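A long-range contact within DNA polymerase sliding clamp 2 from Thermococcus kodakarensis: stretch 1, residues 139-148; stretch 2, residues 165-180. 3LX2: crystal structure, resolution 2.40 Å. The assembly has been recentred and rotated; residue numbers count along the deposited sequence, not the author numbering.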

# COMPACT_ATOMS: atom_id res chain seq x y z
N GLY A 139 -21.39 0.37 2.67
CA GLY A 139 -20.51 1.42 3.21
C GLY A 139 -20.99 1.93 4.55
O GLY A 139 -20.20 2.22 5.43
N ALA A 140 -22.31 2.00 4.70
CA ALA A 140 -22.91 2.41 5.96
C ALA A 140 -22.61 1.37 7.04
O ALA A 140 -22.02 1.72 8.08
N LEU A 141 -23.00 0.11 6.82
CA LEU A 141 -22.62 -0.96 7.73
C LEU A 141 -21.14 -0.93 8.00
O LEU A 141 -20.74 -0.96 9.14
N LYS A 142 -20.31 -0.87 6.96
CA LYS A 142 -18.87 -1.01 7.20
C LYS A 142 -18.42 0.13 8.09
O LYS A 142 -17.45 -0.00 8.80
N ARG A 143 -19.16 1.23 8.07
CA ARG A 143 -18.84 2.35 8.90
C ARG A 143 -19.15 1.89 10.30
O ARG A 143 -18.26 1.75 11.13
N ALA A 144 -20.43 1.65 10.56
CA ALA A 144 -20.91 1.23 11.84
C ALA A 144 -19.96 0.19 12.45
O ALA A 144 -19.40 0.38 13.55
N VAL A 145 -19.76 -0.89 11.72
CA VAL A 145 -19.03 -1.99 12.26
C VAL A 145 -17.63 -1.49 12.64
O VAL A 145 -17.18 -1.75 13.74
N LYS A 146 -16.98 -0.75 11.76
CA LYS A 146 -15.59 -0.33 12.00
C LYS A 146 -15.47 0.67 13.19
O LYS A 146 -14.44 0.76 13.84
N ALA A 147 -16.55 1.39 13.47
CA ALA A 147 -16.59 2.28 14.59
C ALA A 147 -16.80 1.47 15.88
O ALA A 147 -16.26 1.80 16.94
N ALA A 148 -17.58 0.41 15.79
CA ALA A 148 -17.74 -0.47 16.95
C ALA A 148 -16.36 -1.02 17.34
O ALA A 148 -15.92 -0.78 18.47
N THR A 165 -30.09 1.80 14.60
CA THR A 165 -28.97 2.27 15.40
C THR A 165 -27.98 1.14 15.65
O THR A 165 -28.41 0.07 16.09
N PHE A 166 -26.68 1.37 15.42
CA PHE A 166 -25.60 0.44 15.75
C PHE A 166 -24.64 0.95 16.85
O PHE A 166 -23.89 1.90 16.64
N LYS A 167 -24.63 0.29 18.01
CA LYS A 167 -23.86 0.81 19.14
C LYS A 167 -23.04 -0.22 19.84
O LYS A 167 -23.34 -1.40 19.85
N ALA A 168 -21.96 0.29 20.40
CA ALA A 168 -21.04 -0.51 21.14
C ALA A 168 -20.75 0.19 22.47
O ALA A 168 -20.88 1.41 22.60
N GLU A 169 -20.38 -0.61 23.45
CA GLU A 169 -19.96 -0.07 24.73
C GLU A 169 -18.80 -0.88 25.31
O GLU A 169 -18.85 -2.10 25.38
N GLY A 170 -17.75 -0.16 25.68
CA GLY A 170 -16.56 -0.72 26.35
C GLY A 170 -16.40 -0.23 27.77
O GLY A 170 -17.29 0.43 28.32
N ASN A 171 -15.25 -0.57 28.38
CA ASN A 171 -14.92 -0.12 29.72
C ASN A 171 -15.09 1.41 29.89
O ASN A 171 -15.77 1.89 30.85
N ASP A 172 -14.54 2.19 28.94
CA ASP A 172 -14.55 3.65 29.07
C ASP A 172 -14.98 4.45 27.82
O ASP A 172 -14.68 5.65 27.72
N SER A 173 -15.62 3.80 26.86
CA SER A 173 -16.06 4.48 25.63
C SER A 173 -17.36 3.89 25.08
O SER A 173 -17.72 2.73 25.39
N GLU A 174 -18.08 4.67 24.28
CA GLU A 174 -19.24 4.14 23.60
C GLU A 174 -19.42 4.76 22.21
O GLU A 174 -18.90 5.84 21.94
N VAL A 175 -20.10 4.07 21.29
CA VAL A 175 -20.30 4.64 19.97
C VAL A 175 -21.63 4.29 19.33
O VAL A 175 -21.95 3.14 19.08
N ARG A 176 -22.42 5.32 19.10
CA ARG A 176 -23.69 5.19 18.43
C ARG A 176 -23.54 5.71 16.95
O ARG A 176 -23.07 6.83 16.69
N THR A 177 -23.86 4.86 16.00
CA THR A 177 -24.15 5.29 14.64
C THR A 177 -25.64 5.10 14.45
O THR A 177 -26.16 3.99 14.71
N VAL A 178 -26.34 6.15 14.01
CA VAL A 178 -27.81 6.05 13.84
C VAL A 178 -28.38 6.50 12.49
O VAL A 178 -28.16 7.63 12.05
N LEU A 179 -29.12 5.59 11.85
CA LEU A 179 -29.72 5.78 10.52
C LEU A 179 -31.22 5.89 10.54
O LEU A 179 -31.92 5.06 11.13
N THR A 180 -31.72 6.91 9.85
CA THR A 180 -33.18 7.05 9.61
C THR A 180 -33.44 7.06 8.09
O THR A 180 -32.49 7.08 7.26

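A helix can lie close on a β-hairpin when it offers small residues to the sheet, and this contact in a sliding clamp is a clear example. The helix of residues 139-148 runs nearly parallel to strand 165-169, at 12°, and nearly antiparallel to strand 174-179, at 172°, with axes 8.2 and 8.7 Å away at closest approach. The strands are joined to each other by backbone hydrogen bonds: F166 N to T177 O at 2.8 Å and T177 N to F166 O at 3.0 Å, then A168 N to V175 O and V175 N to A168 O, both at 3.1 Å. Strand residues alternate in direction, so F166, A168, V175, T177 and L179 point their CA-to-CB bonds toward the helix, whereas K167, E169 and R176 point away. On the helix, A140, A144 and A147 point toward the hairpin, and A148 lies sideways.

Apolar contact dominates the interface, which buries 384 Å² in total. Its centre is A144, whose CB lies 3.7 Å from CD2 of F166. F166 is an m rotamer with chi2 at -82°, and it gives up more surface to the opposing stretch than any other residue here. The far end of the same ring meets L141, one helical turn before A144: CD2 of L141 comes within 3.4 Å of CZ of F166. The CA-to-CB bond of L141 is sideways, but its m,t rotamer brings the end of the side chain nearer, so a residue beside the main line of contact still reaches the ring. Both helix residues approach the ring obliquely.

At one end of the interface, A140 CB sits 4.3 Å from CD1 of L179, also an m,t rotamer. Toward the other end the backbones draw closer, at A148. Its CB is 3.9 Å from CB of A168, and with two methyl side chains meeting, the CA atoms of A148 and A168 come within 5.3 Å. V175, in the p rotamer, fills the neighbouring space with both of its methyls: CG2 is 4.2 Å from CB of A147, while CG1 lies 4.0 Å from CA of A148 and 3.3 Å from O of A147. That last approach is a methyl against a carbonyl, a close packing contact and no more.

Polar atoms contribute little across the interface, and no hydrogen bond joins the two stretches. T177, an m rotamer, turns toward the helix and covers A144, its OG1 lying 4.0 Å from CA of A144 and its CB 4.4 Å from CB of A144. OG1 of T177 is also 4.3 Å from CD of R143, but its hydrogen bond is made elsewhere in the structure. R143 behaves similarly: its CA-to-CB bond is sideways, its chi1 is 143°, between wells, with chi2 and chi3 both p, its aliphatic part passes near T177, and NH1 and NH2 are satisfied elsewhere. The general lesson is that such a helix can pack on a hairpin with no hydrogen bond between the two, alanines lying close to the strands and a few larger side chains filling space beside them.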

# COMPACT_ATOMS: atom_id res chain seq x y z
CB ALA A 140 -24.43 2.63 5.81
CB LEU A 141 -22.98 -2.33 7.23
CG LEU A 141 -24.45 -2.68 7.35
CD1 LEU A 141 -24.61 -4.19 7.34
CD2 LEU A 141 -25.09 -2.08 8.60
CB LYS A 142 -18.06 -0.98 5.92
CG LYS A 142 -18.12 -2.30 5.17
CD LYS A 142 -17.05 -2.39 4.09
CE LYS A 142 -17.49 -1.82 2.79
NZ LYS A 142 -16.53 -2.17 1.69
CB ARG A 143 -19.68 3.59 8.50
CG ARG A 143 -20.18 4.54 9.66
CD ARG A 143 -19.08 5.29 10.52
NE ARG A 143 -17.99 5.92 9.73
CZ ARG A 143 -17.91 7.21 9.38
NH1 ARG A 143 -18.86 8.10 9.71
NH2 ARG A 143 -16.87 7.62 8.68
CB ALA A 144 -22.26 0.65 11.70
CB VAL A 145 -19.00 -3.15 11.29
CG1 VAL A 145 -17.99 -4.15 11.70
CG2 VAL A 145 -20.38 -3.77 11.20
CB LYS A 146 -15.07 0.30 10.76
CG LYS A 146 -13.69 -0.07 10.42
CD LYS A 146 -13.40 0.29 8.98
CE LYS A 146 -13.86 -0.86 8.03
NZ LYS A 146 -13.20 -0.80 6.69
CB ALA A 147 -17.69 3.31 14.39
CB ALA A 148 -18.75 -1.58 16.68
CB THR A 165 -29.47 2.74 16.80
OG1 THR A 165 -30.58 3.67 16.69
CG2 THR A 165 -28.32 3.37 17.60
CB PHE A 166 -24.76 0.21 14.52
CG PHE A 166 -25.54 -0.11 13.32
CD1 PHE A 166 -25.99 -1.40 13.10
CD2 PHE A 166 -25.84 0.90 12.40
CE1 PHE A 166 -26.73 -1.70 11.97
CE2 PHE A 166 -26.56 0.60 11.27
CZ PHE A 166 -27.01 -0.71 11.06
CB LYS A 167 -24.73 1.55 20.17
CG LYS A 167 -25.47 0.69 21.20
CD LYS A 167 -26.57 1.55 21.92
CE LYS A 167 -26.78 1.19 23.44
NZ LYS A 167 -28.20 1.49 23.96
CB ALA A 168 -19.78 -0.75 20.34
CB GLU A 169 -21.13 0.10 25.69
CG GLU A 169 -20.70 0.99 26.92
CD GLU A 169 -21.82 1.36 27.94
OE1 GLU A 169 -23.03 1.04 27.73
OE2 GLU A 169 -21.47 2.01 28.96
CB ASN A 171 -13.56 -0.68 30.21
CG ASN A 171 -12.29 -0.17 29.40
OD1 ASN A 171 -12.29 -0.02 28.16
ND2 ASN A 171 -11.17 -0.00 30.13
CB ASP A 172 -13.17 4.11 29.49
CG ASP A 172 -12.11 3.68 28.53
OD1 ASP A 172 -12.41 2.89 27.59
OD2 ASP A 172 -10.96 4.12 28.70
CB SER A 173 -14.94 4.53 24.56
OG SER A 173 -14.33 3.26 24.28
CB GLU A 174 -20.48 4.21 24.52
CG GLU A 174 -21.37 5.44 24.50
CD GLU A 174 -22.22 5.54 25.78
OE1 GLU A 174 -21.62 5.46 26.88
OE2 GLU A 174 -23.46 5.66 25.73
CB VAL A 175 -19.09 4.40 19.02
CG1 VAL A 175 -18.88 2.92 18.70
CG2 VAL A 175 -19.20 5.25 17.78
CB ARG A 176 -24.71 5.97 19.25
CG ARG A 176 -26.15 5.72 18.98
CD ARG A 176 -27.05 6.43 20.03
NE ARG A 176 -27.40 5.52 21.14
CZ ARG A 176 -28.65 5.20 21.52
NH1 ARG A 176 -29.69 5.76 20.89
NH2 ARG A 176 -28.87 4.35 22.54
CB THR A 177 -23.47 4.43 13.61
OG1 THR A 177 -22.06 4.68 13.60
CG2 THR A 177 -24.03 4.74 12.27
CB VAL A 178 -28.55 6.67 15.05
CG1 VAL A 178 -27.99 8.04 15.38
CG2 VAL A 178 -30.04 6.73 14.80
CB LEU A 179 -29.42 4.59 9.63
CG LEU A 179 -27.99 4.23 9.30
CD1 LEU A 179 -28.04 3.31 8.10
CD2 LEU A 179 -27.18 5.51 9.01
CB THR A 180 -33.79 8.36 10.25
OG1 THR A 180 -33.30 9.53 9.56
CG2 THR A 180 -33.45 8.48 11.74